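Local coordinates for protein cadherin-related family member 2 (PDB 5CYX) that probably forms calcium-dependent heterophilic complexes with CDHR5 on adjacent microvilli through its extracellular cadherin repeats, thereby controlling how brush-border microvilli pack, at residues Thr108-Ser113 with Val206-Ser211; Pro220-Glu225 with Ala314-Trp319; Val241-Ala246 with Asp275-Val280; Ser260-Thr265 with Gln297-Ala302. All blocks are in the same frame, centred on the assembly; numbering follows the deposited sequence.

Contact 1. Residues Thr108-Ser113 with Val206-Ser211; sequences TEFSTS and VFVSIS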
loop_
_atom_site.group_PDB
_atom_site.type_symbol
_atom_site.label_atom_id
_atom_site.label_comp_id
_atom_site.label_asym_id
_atom_site.label_seq_id
_atom_site.Cartn_x
_atom_site.Cartn_y
_atom_site.Cartn_z
ATOM N N THR A 108 -14.056 20.545 0.323
ATOM C CA THR A 108 -14.992 19.413 0.273
ATOM C C THR A 108 -15.037 18.665 -1.077
ATOM O O THR A 108 -15.630 17.574 -1.160
ATOM C CB THR A 108 -16.442 19.863 0.572
ATOM O OG1 THR A 108 -16.896 20.762 -0.449
ATOM C CG2 THR A 108 -16.512 20.530 1.920
ATOM N N GLU A 109 -14.499 19.273 -2.144
ATOM C CA GLU A 109 -14.378 18.582 -3.424
ATOM C C GLU A 109 -13.022 18.777 -4.084
ATOM O O GLU A 109 -12.453 19.879 -4.084
ATOM C CB GLU A 109 -15.482 18.904 -4.441
ATOM C CG GLU A 109 -16.845 19.308 -3.902
ATOM C CD GLU A 109 -17.004 20.812 -3.925
ATOM O OE1 GLU A 109 -17.984 21.284 -4.533
ATOM O OE2 GLU A 109 -16.121 21.536 -3.379
ATOM N N PHE A 110 -12.581 17.700 -4.728
ATOM C CA PHE A 110 -11.296 17.611 -5.387
ATOM C C PHE A 110 -11.559 16.982 -6.720
ATOM O O PHE A 110 -12.531 16.231 -6.859
ATOM C CB PHE A 110 -10.374 16.669 -4.589
ATOM C CG PHE A 110 -10.152 17.121 -3.195
ATOM C CD1 PHE A 110 -9.218 18.156 -2.919
ATOM C CD2 PHE A 110 -10.929 16.628 -2.167
ATOM C CE1 PHE A 110 -9.026 18.589 -1.609
ATOM C CE2 PHE A 110 -10.737 17.055 -0.862
ATOM C CZ PHE A 110 -9.788 18.028 -0.574
ATOM N N SER A 111 -10.669 17.219 -7.670
ATOM C CA SER A 111 -10.716 16.546 -8.953
ATOM C C SER A 111 -9.300 16.244 -9.470
ATOM O O SER A 111 -8.344 16.948 -9.142
ATOM C CB SER A 111 -11.490 17.352 -9.970
ATOM O OG SER A 111 -10.838 18.590 -10.161
ATOM N N THR A 112 -9.162 15.197 -10.274
ATOM C CA THR A 112 -7.896 14.893 -10.881
ATOM C C THR A 112 -8.129 14.049 -12.137
ATOM O O THR A 112 -9.229 13.478 -12.335
ATOM C CB THR A 112 -7.003 14.114 -9.841
ATOM O OG1 THR A 112 -5.682 14.004 -10.325
ATOM C CG2 THR A 112 -7.529 12.716 -9.613
ATOM N N SER A 113 -7.100 13.956 -12.970
ATOM C CA SER A 113 -7.125 13.094 -14.140
ATOM C C SER A 113 -6.049 12.013 -14.043
ATOM O O SER A 113 -4.923 12.303 -13.623
ATOM C CB SER A 113 -6.868 13.888 -15.407
ATOM O OG SER A 113 -7.873 14.831 -15.536
ATOM N N VAL A 206 -16.503 14.241 1.881
ATOM C CA VAL A 206 -15.689 14.924 0.906
ATOM C C VAL A 206 -15.722 14.098 -0.362
ATOM O O VAL A 206 -15.877 12.880 -0.300
ATOM C CB VAL A 206 -14.291 15.074 1.557
ATOM C CG1 VAL A 206 -13.200 14.224 0.899
ATOM C CG2 VAL A 206 -13.951 16.524 1.774
ATOM N N PHE A 207 -15.580 14.735 -1.507
ATOM C CA PHE A 207 -15.678 14.075 -2.800
ATOM C C PHE A 207 -14.461 14.257 -3.716
ATOM O O PHE A 207 -13.848 15.346 -3.794
ATOM C CB PHE A 207 -16.940 14.571 -3.504
ATOM C CG PHE A 207 -18.192 14.296 -2.735
ATOM C CD1 PHE A 207 -18.643 15.190 -1.778
ATOM C CD2 PHE A 207 -18.908 13.117 -2.945
ATOM C CE1 PHE A 207 -19.828 14.952 -1.080
ATOM C CE2 PHE A 207 -20.090 12.854 -2.252
ATOM C CZ PHE A 207 -20.547 13.767 -1.308
ATOM N N VAL A 208 -14.082 13.152 -4.355
ATOM C CA VAL A 208 -13.010 13.138 -5.340
ATOM C C VAL A 208 -13.517 12.656 -6.679
ATOM O O VAL A 208 -13.927 11.471 -6.823
ATOM C CB VAL A 208 -11.824 12.253 -4.894
ATOM C CG1 VAL A 208 -10.645 12.422 -5.859
ATOM C CG2 VAL A 208 -11.417 12.649 -3.495
ATOM N N SER A 209 -13.487 13.577 -7.627
ATOM C CA SER A 209 -13.849 13.337 -9.006
ATOM C C SER A 209 -12.638 12.935 -9.819
ATOM O O SER A 209 -11.677 13.710 -9.927
ATOM C CB SER A 209 -14.439 14.609 -9.604
ATOM O OG SER A 209 -15.577 14.964 -8.843
ATOM N N ILE A 210 -12.684 11.724 -10.387
ATOM C CA ILE A 210 -11.592 11.191 -11.201
ATOM C C ILE A 210 -11.944 11.095 -12.676
ATOM O O ILE A 210 -12.861 10.369 -12.999
ATOM C CB ILE A 210 -11.158 9.815 -10.668
ATOM C CG1 ILE A 210 -10.804 9.933 -9.178
ATOM C CG2 ILE A 210 -9.968 9.277 -11.454
ATOM C CD1 ILE A 210 -10.619 8.627 -8.505
ATOM N N SER A 211 -11.246 11.824 -13.566
ATOM C CA SER A 211 -11.381 11.603 -15.017
ATOM C C SER A 211 -10.337 10.573 -15.509
ATOM O O SER A 211 -9.180 10.686 -15.205
ATOM C CB SER A 211 -11.254 12.893 -15.820
ATOM O OG SER A 211 -12.076 13.867 -15.233
HETATM O O HOH W 1 -11.844 14.944 -12.786
#
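The Phe110 ring meets Val206 and Val208 on the packed face of two parallel strands in the second cadherin repeat. Its CE2 atom comes 4.1 Å from CG1 of Val206, which lies at the ring edge, and its CD2 atom 4.2 Å from CG2 of Val208. Chi1 of -59° sets CG of Phe110 beside the backbone N, anti to the carbonyl carbon. Phe207 O reaches the ring edge near the plane, 3.6 Å from CD2 of Phe110. Thr112 and Ile210 continue this face, and Phe125 and Val127 close over it from the body of the domain.

The other face is loose. Glu109, Ser111 and Ser113 line up with Phe207, Ser209 and Ser211, and side-chain contacts across the strands are sparse: CB of Ser111 and CB of Ser209 are 4.0 Å apart. A water sits here, donating to Thr112 O and hydrogen-bonded to Ser211 OG at 2.7 Å.

Between the faces the backbones are stitched by five bonds, from Phe207 N to Thr108 O at one end to Ser211 N and Thr112 O at the other. The bond from Ser209 N to Phe110 O is almost straight (177° at the hydrogen). With serines, Glu109 and the Phe207 ring on one face and mostly apolar side chains on the other, cohesion in this parallel A'-to-G pairing of cadherin repeats probably rests chiefly on the backbone bonds and the apolar face.

Contact 2. Residues Pro220-Glu225 with Ala314-Trp319; sequences PRFIRE and AKASMW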
loop_
_atom_site.group_PDB
_atom_site.type_symbol
_atom_site.label_atom_id
_atom_site.label_comp_id
_atom_site.label_asym_id
_atom_site.label_seq_id
_atom_site.Cartn_x
_atom_site.Cartn_y
_atom_site.Cartn_z
ATOM N N PRO A 220 -8.594 -0.667 -34.321
ATOM C CA PRO A 220 -9.796 -0.265 -35.065
ATOM C C PRO A 220 -10.694 -1.427 -35.469
ATOM O O PRO A 220 -10.202 -2.532 -35.649
ATOM C CB PRO A 220 -9.220 0.367 -36.322
ATOM C CG PRO A 220 -7.942 -0.359 -36.521
ATOM C CD PRO A 220 -7.379 -0.546 -35.144
ATOM N N ARG A 221 -11.990 -1.165 -35.635
ATOM C CA ARG A 221 -12.975 -2.187 -36.048
ATOM C C ARG A 221 -13.817 -1.754 -37.237
ATOM O O ARG A 221 -14.404 -0.670 -37.241
ATOM C CB ARG A 221 -13.934 -2.480 -34.910
ATOM C CG ARG A 221 -13.340 -3.345 -33.834
ATOM C CD ARG A 221 -14.249 -3.350 -32.616
ATOM N NE ARG A 221 -14.284 -4.667 -31.975
ATOM C CZ ARG A 221 -14.919 -5.752 -32.443
ATOM N NH1 ARG A 221 -14.848 -6.887 -31.754
ATOM N NH2 ARG A 221 -15.603 -5.730 -33.590
ATOM N N PHE A 222 -13.921 -2.628 -38.222
ATOM C CA PHE A 222 -14.798 -2.380 -39.353
ATOM C C PHE A 222 -16.256 -2.271 -38.912
ATOM O O PHE A 222 -16.672 -2.899 -37.954
ATOM C CB PHE A 222 -14.638 -3.474 -40.401
ATOM C CG PHE A 222 -13.356 -3.369 -41.157
ATOM C CD1 PHE A 222 -13.262 -2.542 -42.272
ATOM C CD2 PHE A 222 -12.229 -4.071 -40.740
ATOM C CE1 PHE A 222 -12.077 -2.434 -42.962
ATOM C CE2 PHE A 222 -11.026 -3.942 -41.423
ATOM C CZ PHE A 222 -10.956 -3.133 -42.537
ATOM N N ILE A 223 -17.010 -1.442 -39.616
ATOM C CA ILE A 223 -18.416 -1.192 -39.314
ATOM C C ILE A 223 -19.297 -2.422 -39.583
ATOM O O ILE A 223 -20.239 -2.667 -38.845
ATOM C CB ILE A 223 -18.906 0.053 -40.127
ATOM C CG1 ILE A 223 -18.197 1.317 -39.628
ATOM C CG2 ILE A 223 -20.417 0.237 -40.057
ATOM C CD1 ILE A 223 -18.201 1.499 -38.121
ATOM N N ARG A 224 -18.979 -3.187 -40.625
ATOM C CA ARG A 224 -19.803 -4.322 -41.047
ATOM C C ARG A 224 -18.990 -5.594 -41.051
ATOM O O ARG A 224 -17.791 -5.571 -41.300
ATOM C CB ARG A 224 -20.350 -4.079 -42.450
ATOM C CG ARG A 224 -21.093 -2.766 -42.578
ATOM C CD ARG A 224 -21.877 -2.700 -43.873
ATOM N NE ARG A 224 -22.721 -1.508 -43.919
ATOM C CZ ARG A 224 -23.636 -1.251 -44.856
ATOM N NH1 ARG A 224 -23.854 -2.101 -45.863
ATOM N NH2 ARG A 224 -24.346 -0.126 -44.782
ATOM N N GLU A 225 -19.659 -6.708 -40.778
ATOM C CA GLU A 225 -19.028 -8.020 -40.854
ATOM C C GLU A 225 -18.921 -8.495 -42.304
ATOM O O GLU A 225 -18.031 -9.293 -42.665
ATOM C CB GLU A 225 -19.827 -9.010 -40.035
ATOM C CG GLU A 225 -19.227 -10.409 -40.019
ATOM C CD GLU A 225 -20.053 -11.390 -39.217
ATOM O OE1 GLU A 225 -20.140 -12.562 -39.631
ATOM O OE2 GLU A 225 -20.612 -10.992 -38.174
ATOM N N ALA A 314 -1.752 -0.103 -34.959
ATOM C CA ALA A 314 -3.067 -0.537 -34.546
ATOM C C ALA A 314 -3.818 -0.761 -35.836
ATOM O O ALA A 314 -4.111 0.205 -36.563
ATOM C CB ALA A 314 -3.733 0.538 -33.703
ATOM N N LYS A 315 -4.108 -2.034 -36.110
ATOM C CA LYS A 315 -4.619 -2.503 -37.396
ATOM C C LYS A 315 -5.767 -3.462 -37.234
ATOM O O LYS A 315 -5.924 -4.083 -36.196
ATOM C CB LYS A 315 -3.547 -3.285 -38.159
ATOM C CG LYS A 315 -2.262 -2.522 -38.478
ATOM C CD LYS A 315 -1.300 -3.408 -39.270
ATOM C CE LYS A 315 -0.664 -4.464 -38.380
ATOM N NZ LYS A 315 0.053 -5.477 -39.197
ATOM N N ALA A 316 -6.520 -3.623 -38.304
ATOM C CA ALA A 316 -7.497 -4.709 -38.433
ATOM C C ALA A 316 -7.648 -5.000 -39.903
ATOM O O ALA A 316 -7.344 -4.142 -40.750
ATOM C CB ALA A 316 -8.834 -4.325 -37.827
ATOM N N SER A 317 -8.101 -6.210 -40.212
ATOM C CA SER A 317 -8.216 -6.635 -41.593
ATOM C C SER A 317 -9.484 -7.415 -41.871
ATOM O O SER A 317 -10.078 -7.995 -40.972
ATOM C CB SER A 317 -6.999 -7.465 -41.991
ATOM O OG SER A 317 -6.935 -8.634 -41.211
ATOM N N MET A 318 -9.903 -7.398 -43.131
ATOM C CA MET A 318 -10.968 -8.280 -43.570
ATOM C C MET A 318 -11.018 -8.349 -45.065
ATOM O O MET A 318 -10.415 -7.517 -45.758
ATOM C CB MET A 318 -12.331 -7.821 -43.065
ATOM C CG MET A 318 -12.808 -6.512 -43.685
ATOM S SD MET A 318 -14.294 -6.127 -42.751
ATOM C CE MET A 318 -15.186 -5.220 -43.950
ATOM N N TRP A 319 -11.784 -9.350 -45.511
ATOM C CA TRP A 319 -11.983 -9.710 -46.899
ATOM C C TRP A 319 -13.282 -9.126 -47.424
ATOM O O TRP A 319 -14.286 -9.088 -46.707
ATOM C CB TRP A 319 -12.037 -11.250 -47.041
ATOM C CG TRP A 319 -10.713 -11.845 -46.828
ATOM C CD1 TRP A 319 -10.188 -12.244 -45.647
ATOM C CD2 TRP A 319 -9.699 -12.058 -47.815
ATOM N NE1 TRP A 319 -8.908 -12.707 -45.826
ATOM C CE2 TRP A 319 -8.584 -12.613 -47.151
ATOM C CE3 TRP A 319 -9.621 -11.829 -49.200
ATOM C CZ2 TRP A 319 -7.405 -12.959 -47.813
ATOM C CZ3 TRP A 319 -8.444 -12.175 -49.871
ATOM C CH2 TRP A 319 -7.351 -12.744 -49.165
#
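Met318 lies over one face of the Phe222 ring, a Met-aromatic contact. SD is 3.7 Å from the centroid of the Phe222 ring and displaced toward the rim, nearest to CG of Phe222. Chi1 of 68° puts CG of Met318 between the backbone N and the carbonyl carbon, and the extended chain carries on across the ring. The CG methylene of Met318 stands almost squarely over the ring, 3.8 Å from the centroid and 9° off the normal, a CH-pi contact. Beyond SD, the CE methyl of Met318 ends 3.7 Å from Arg224 O. At the ring edge, near its plane, Ala316 O lies 3.7 Å from CE2 of Phe222. An alanine in place of Phe222 would probably leave the CG and SD of Met318 without the ring they cover and open a gap beside Ala316.

At the start of the pair, Pro220 lays its CD against the backbone of Ala314, 3.6 Å from its C atom, and its carbonyl O meets CB of Ala316 at 3.1 Å. No hydrogen bond crosses between 220-225 and 314-319; the two run roughly parallel but belong to different sheets.

Backbone bonds to the neighbouring strands probably hold the two in place. Ala316 bonds to Ala302 and Met318 to Val300; Arg221 and Ile223 bond to Val247 and Glu245. The pair therefore bridges the two sheets of the third cadherin repeat, strand 220-222 beside 240-248 and strand 315-324 beside 295-304, with its Ala314 end close to the calcium linker from the second repeat.

Contact 3. Residues Val241-Ala246 with Asp275-Val280; sequences VLTVEA and DGVIFV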
loop_
_atom_site.group_PDB
_atom_site.type_symbol
_atom_site.label_atom_id
_atom_site.label_comp_id
_atom_site.label_asym_id
_atom_site.label_seq_id
_atom_site.Cartn_x
_atom_site.Cartn_y
_atom_site.Cartn_z
ATOM N N VAL A 241 -16.047 1.474 -56.526
ATOM C CA VAL A 241 -16.718 0.208 -56.406
ATOM C C VAL A 241 -17.543 0.199 -55.120
ATOM O O VAL A 241 -18.739 -0.089 -55.152
ATOM C CB VAL A 241 -15.696 -0.936 -56.431
ATOM C CG1 VAL A 241 -16.391 -2.297 -56.297
ATOM C CG2 VAL A 241 -14.923 -0.879 -57.727
ATOM N N LEU A 242 -16.902 0.470 -53.990
ATOM C CA LEU A 242 -17.601 0.658 -52.710
ATOM C C LEU A 242 -16.704 1.303 -51.671
ATOM O O LEU A 242 -15.469 1.322 -51.811
ATOM C CB LEU A 242 -18.128 -0.659 -52.141
ATOM C CG LEU A 242 -17.136 -1.597 -51.440
ATOM C CD1 LEU A 242 -17.899 -2.630 -50.642
ATOM C CD2 LEU A 242 -16.177 -2.236 -52.440
ATOM N N THR A 243 -17.347 1.783 -50.612
ATOM C CA THR A 243 -16.682 2.352 -49.464
ATOM C C THR A 243 -16.759 1.392 -48.289
ATOM O O THR A 243 -17.849 0.930 -47.935
ATOM C CB THR A 243 -17.371 3.650 -49.066
ATOM O OG1 THR A 243 -17.553 4.418 -50.251
ATOM C CG2 THR A 243 -16.524 4.448 -48.032
ATOM N N VAL A 244 -15.605 1.096 -47.692
ATOM C CA VAL A 244 -15.561 0.429 -46.391
ATOM C C VAL A 244 -15.159 1.449 -45.351
ATOM O O VAL A 244 -14.574 2.479 -45.678
ATOM C CB VAL A 244 -14.602 -0.782 -46.343
ATOM C CG1 VAL A 244 -15.114 -1.885 -47.251
ATOM C CG2 VAL A 244 -13.182 -0.418 -46.738
ATOM N N GLU A 245 -15.482 1.144 -44.102
ATOM C CA GLU A 245 -15.145 1.977 -42.977
ATOM C C GLU A 245 -14.749 1.129 -41.765
ATOM O O GLU A 245 -15.391 0.134 -41.441
ATOM C CB GLU A 245 -16.311 2.895 -42.639
ATOM C CG GLU A 245 -15.929 4.018 -41.680
ATOM C CD GLU A 245 -17.084 4.944 -41.345
ATOM O OE1 GLU A 245 -16.876 5.885 -40.561
ATOM O OE2 GLU A 245 -18.205 4.740 -41.851
ATOM N N ALA A 246 -13.639 1.508 -41.150
ATOM C CA ALA A 246 -13.223 1.026 -39.852
ATOM C C ALA A 246 -12.998 2.211 -38.978
ATOM O O ALA A 246 -12.571 3.255 -39.458
ATOM C CB ALA A 246 -11.958 0.228 -39.979
ATOM N N ASP A 275 -9.578 7.236 -47.588
ATOM C CA ASP A 275 -10.946 7.423 -47.140
ATOM C C ASP A 275 -11.823 6.146 -47.254
ATOM O O ASP A 275 -13.027 6.247 -47.149
ATOM C CB ASP A 275 -11.605 8.606 -47.866
ATOM C CG ASP A 275 -11.854 8.346 -49.348
ATOM O OD1 ASP A 275 -11.357 7.347 -49.924
ATOM O OD2 ASP A 275 -12.544 9.189 -49.956
ATOM N N GLY A 276 -11.211 4.984 -47.501
ATOM C CA GLY A 276 -11.920 3.704 -47.563
ATOM C C GLY A 276 -12.578 3.340 -48.893
ATOM O O GLY A 276 -13.244 2.301 -48.990
ATOM N N VAL A 277 -12.378 4.161 -49.922
ATOM C CA VAL A 277 -12.997 3.915 -51.216
ATOM C C VAL A 277 -12.122 3.016 -52.067
ATOM O O VAL A 277 -10.951 3.365 -52.405
ATOM C CB VAL A 277 -13.228 5.201 -52.024
ATOM C CG1 VAL A 277 -13.793 4.857 -53.401
ATOM C CG2 VAL A 277 -14.164 6.150 -51.287
ATOM N N ILE A 278 -12.739 1.931 -52.495
ATOM C CA ILE A 278 -12.120 0.898 -53.300
ATOM C C ILE A 278 -12.402 1.176 -54.770
ATOM O O ILE A 278 -13.556 1.319 -55.180
ATOM C CB ILE A 278 -12.666 -0.499 -52.911
ATOM C CG1 ILE A 278 -12.170 -0.882 -51.505
ATOM C CG2 ILE A 278 -12.285 -1.551 -53.960
ATOM C CD1 ILE A 278 -12.858 -2.094 -50.898
ATOM N N PHE A 279 -11.336 1.228 -55.561
ATOM C CA PHE A 279 -11.426 1.608 -56.954
ATOM C C PHE A 279 -10.801 0.586 -57.904
ATOM O O PHE A 279 -9.945 -0.223 -57.504
ATOM C CB PHE A 279 -10.811 2.990 -57.184
ATOM C CG PHE A 279 -9.360 3.136 -56.749
ATOM C CD1 PHE A 279 -8.320 2.891 -57.640
ATOM C CD2 PHE A 279 -9.042 3.593 -55.471
ATOM C CE1 PHE A 279 -6.988 3.081 -57.275
ATOM C CE2 PHE A 279 -7.722 3.752 -55.078
ATOM C CZ PHE A 279 -6.686 3.521 -55.988
ATOM N N VAL A 280 -11.233 0.660 -59.169
ATOM C CA VAL A 280 -10.660 -0.139 -60.253
ATOM C C VAL A 280 -9.239 0.375 -60.537
ATOM O O VAL A 280 -9.049 1.571 -60.835
ATOM C CB VAL A 280 -11.546 -0.080 -61.522
ATOM C CG1 VAL A 280 -10.800 -0.629 -62.746
ATOM C CG2 VAL A 280 -12.862 -0.830 -61.290
#
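Two neighbouring antiparallel strands of the third cadherin repeat, B and E in the usual lettering, meet here, with Leu242 beside Ile278 and Thr243 paired with Val277. The side chains of Leu242 and Ile278 lie side by side and point the same way, CD2 of Leu242 touching CD1 of Ile278 at 3.7 Å. On the other face OG1 of Thr243 only touches CG2 of Val277, 3.9 Å away, a looser meeting.

Ile278 is held at both backbone ends: its N donates to Leu242 O at 2.9 Å in a nearly straight bond (172°), and its O accepts from Val241 N. Val241 also sends CG2 across to CG2 of Val280, 4.1 Å off, the two side chains crossing at about a right angle. At the turn end, Val244 N donates to Gly276 O at 3.0 Å. Gly276 has a positive phi of 84°, and any CB there would run into Val244 O. Just before it, Asp275 folds OD1 back toward Val277 N in a weak bond, and its OD2 makes a salt bridge with Arg273.

Val244 and Ile278 both reach Val300 on the facing sheet, the interior packing of the Greek-key beta sandwich that defines a cadherin repeat.

Contact 4. Residues Ser260-Thr265 with Gln297-Ala302; sequences SVSNST and QIQVTA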
loop_
_atom_site.group_PDB
_atom_site.type_symbol
_atom_site.label_atom_id
_atom_site.label_comp_id
_atom_site.label_asym_id
_atom_site.label_seq_id
_atom_site.Cartn_x
_atom_site.Cartn_y
_atom_site.Cartn_z
ATOM N N SER A 260 -5.323 -0.093 -46.807
ATOM C CA SER A 260 -4.543 -0.615 -47.937
ATOM C C SER A 260 -5.086 -2.014 -48.247
ATOM O O SER A 260 -5.674 -2.640 -47.396
ATOM C CB SER A 260 -3.053 -0.676 -47.592
ATOM O OG SER A 260 -2.857 -1.404 -46.379
ATOM N N VAL A 261 -4.940 -2.425 -49.496
ATOM C CA VAL A 261 -5.256 -3.748 -49.946
ATOM C C VAL A 261 -4.013 -4.562 -49.634
ATOM O O VAL A 261 -2.938 -4.325 -50.204
ATOM C CB VAL A 261 -5.566 -3.794 -51.445
ATOM C CG1 VAL A 261 -5.810 -5.235 -51.888
ATOM C CG2 VAL A 261 -6.789 -2.947 -51.724
ATOM N N SER A 262 -4.178 -5.488 -48.695
ATOM C CA SER A 262 -3.086 -6.309 -48.178
ATOM C C SER A 262 -2.947 -7.629 -48.945
ATOM O O SER A 262 -1.915 -8.295 -48.842
ATOM C CB SER A 262 -3.298 -6.572 -46.677
ATOM O OG SER A 262 -4.680 -6.656 -46.346
ATOM N N ASN A 263 -3.992 -8.006 -49.692
ATOM C CA ASN A 263 -4.023 -9.267 -50.413
ATOM C C ASN A 263 -5.227 -9.383 -51.326
ATOM O O ASN A 263 -6.271 -8.791 -51.047
ATOM C CB ASN A 263 -4.085 -10.433 -49.423
ATOM C CG ASN A 263 -3.184 -11.558 -49.821
ATOM O OD1 ASN A 263 -3.197 -11.993 -50.972
ATOM N ND2 ASN A 263 -2.367 -12.018 -48.889
ATOM N N SER A 264 -5.100 -10.182 -52.390
ATOM C CA SER A 264 -6.260 -10.561 -53.195
ATOM C C SER A 264 -6.076 -11.782 -54.117
ATOM O O SER A 264 -4.969 -12.262 -54.360
ATOM C CB SER A 264 -6.701 -9.384 -54.069
ATOM O OG SER A 264 -5.965 -9.317 -55.261
ATOM N N THR A 265 -7.202 -12.249 -54.634
ATOM C CA THR A 265 -7.232 -13.047 -55.854
ATOM C C THR A 265 -7.298 -11.975 -56.959
ATOM O O THR A 265 -8.140 -11.088 -56.896
ATOM C CB THR A 265 -8.458 -13.979 -55.876
ATOM O OG1 THR A 265 -9.660 -13.211 -56.014
ATOM C CG2 THR A 265 -8.541 -14.793 -54.572
ATOM N N GLN A 297 -12.048 -11.779 -54.496
ATOM C CA GLN A 297 -11.963 -11.566 -53.054
ATOM C C GLN A 297 -10.726 -10.710 -52.743
ATOM O O GLN A 297 -9.644 -10.947 -53.289
ATOM C CB GLN A 297 -11.920 -12.900 -52.299
ATOM C CG GLN A 297 -13.249 -13.674 -52.325
ATOM C CD GLN A 297 -13.397 -14.635 -51.165
ATOM O OE1 GLN A 297 -13.842 -15.785 -51.324
ATOM N NE2 GLN A 297 -13.034 -14.173 -49.977
ATOM N N ILE A 298 -10.905 -9.728 -51.860
ATOM C CA ILE A 298 -9.890 -8.677 -51.574
ATOM C C ILE A 298 -9.754 -8.479 -50.073
ATOM O O ILE A 298 -10.768 -8.295 -49.400
ATOM C CB ILE A 298 -10.278 -7.358 -52.298
ATOM C CG1 ILE A 298 -9.290 -7.071 -53.403
ATOM C CG2 ILE A 298 -10.324 -6.122 -51.414
ATOM C CD1 ILE A 298 -9.577 -7.848 -54.652
ATOM N N GLN A 299 -8.523 -8.552 -49.553
ATOM C CA GLN A 299 -8.253 -8.251 -48.152
ATOM C C GLN A 299 -7.890 -6.759 -47.965
ATOM O O GLN A 299 -6.911 -6.282 -48.528
ATOM C CB GLN A 299 -7.116 -9.106 -47.618
ATOM C CG GLN A 299 -7.037 -9.102 -46.093
ATOM C CD GLN A 299 -5.832 -9.856 -45.586
ATOM O OE1 GLN A 299 -4.722 -9.644 -46.068
ATOM N NE2 GLN A 299 -6.039 -10.749 -44.623
ATOM N N VAL A 300 -8.682 -6.072 -47.141
ATOM C CA VAL A 300 -8.475 -4.700 -46.759
ATOM C C VAL A 300 -7.982 -4.632 -45.310
ATOM O O VAL A 300 -8.559 -5.245 -44.386
ATOM C CB VAL A 300 -9.764 -3.873 -46.941
ATOM C CG1 VAL A 300 -9.606 -2.473 -46.364
ATOM C CG2 VAL A 300 -10.114 -3.781 -48.416
ATOM N N THR A 301 -6.917 -3.854 -45.138
ATOM C CA THR A 301 -6.289 -3.630 -43.850
ATOM C C THR A 301 -6.492 -2.161 -43.522
ATOM O O THR A 301 -6.243 -1.317 -44.366
ATOM C CB THR A 301 -4.785 -3.957 -43.913
ATOM O OG1 THR A 301 -4.632 -5.355 -44.161
ATOM C CG2 THR A 301 -4.073 -3.602 -42.628
ATOM N N ALA A 302 -7.001 -1.893 -42.320
ATOM C CA ALA A 302 -7.193 -0.559 -41.790
ATOM C C ALA A 302 -6.147 -0.361 -40.718
ATOM O O ALA A 302 -5.965 -1.213 -39.880
ATOM C CB ALA A 302 -8.588 -0.426 -41.194
HETATM O O HOH W 2 -3.714 -0.095 -43.849
#
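The flat amide of Gln299 has a neighbour on each side of its plane at the OE1 end: Ser262 OG lies 3.0 Å from OE1 and well out of the plane, and CB of Asn263 lies 3.5 Å from OE1 on the other side. Chi1 of -165° sets CG of Gln299 anti to the backbone N, and the chain stays extended beyond it. Ser262 OG is modelled 2.5 Å from Thr301 OG1, doubtfully short; either hydroxyl could donate, and OE1 of Gln299 may compete for the serine proton.

Ser262 and Asn263 both face Gln299 because the register slips by one, a classic beta bulge in the antiparallel pairing of strands C and F of this repeat. Gln299 keeps both backbone bonds across it: its O accepts from Ser262 N, and its N donates to Asn263 O at 2.7 Å.

On the inner face, CD1 of Ile298 presses on CB of Ser264 at 3.3 Å, tighter than usual, while CG1 of Ile298 meets CG1 of Val261 at 4.2 Å. An alanine at Ile298 would probably open a gap between Ser264, Val261 and nearby Phe270. Thr265 closes the end, its N donating to Gln297 O and its OG1 accepting from Gln297 N at 3.2 Å.

Overall arrangement
Contact 1 belongs to the second cadherin repeat and stands apart, its nearest atoms about 22 Å from those of contact 2; contacts 2, 3 and 4 share the third repeat. Contact 3 lies in one sheet of that sandwich and contact 4 in the other, meeting through Ala246 with Ala302. Contact 2 joins the two sheets, probably bonded to a strand of each. Contacts 1, 3 and 4 are backbone-bonded strand pairs, whereas contact 2 relies on packing. Contacts 1, 2 and 3 are partly buried, while contact 4 is a surface contact, linked across by side-chain hydroxyls where contact 3 turns more aliphatic groups inward.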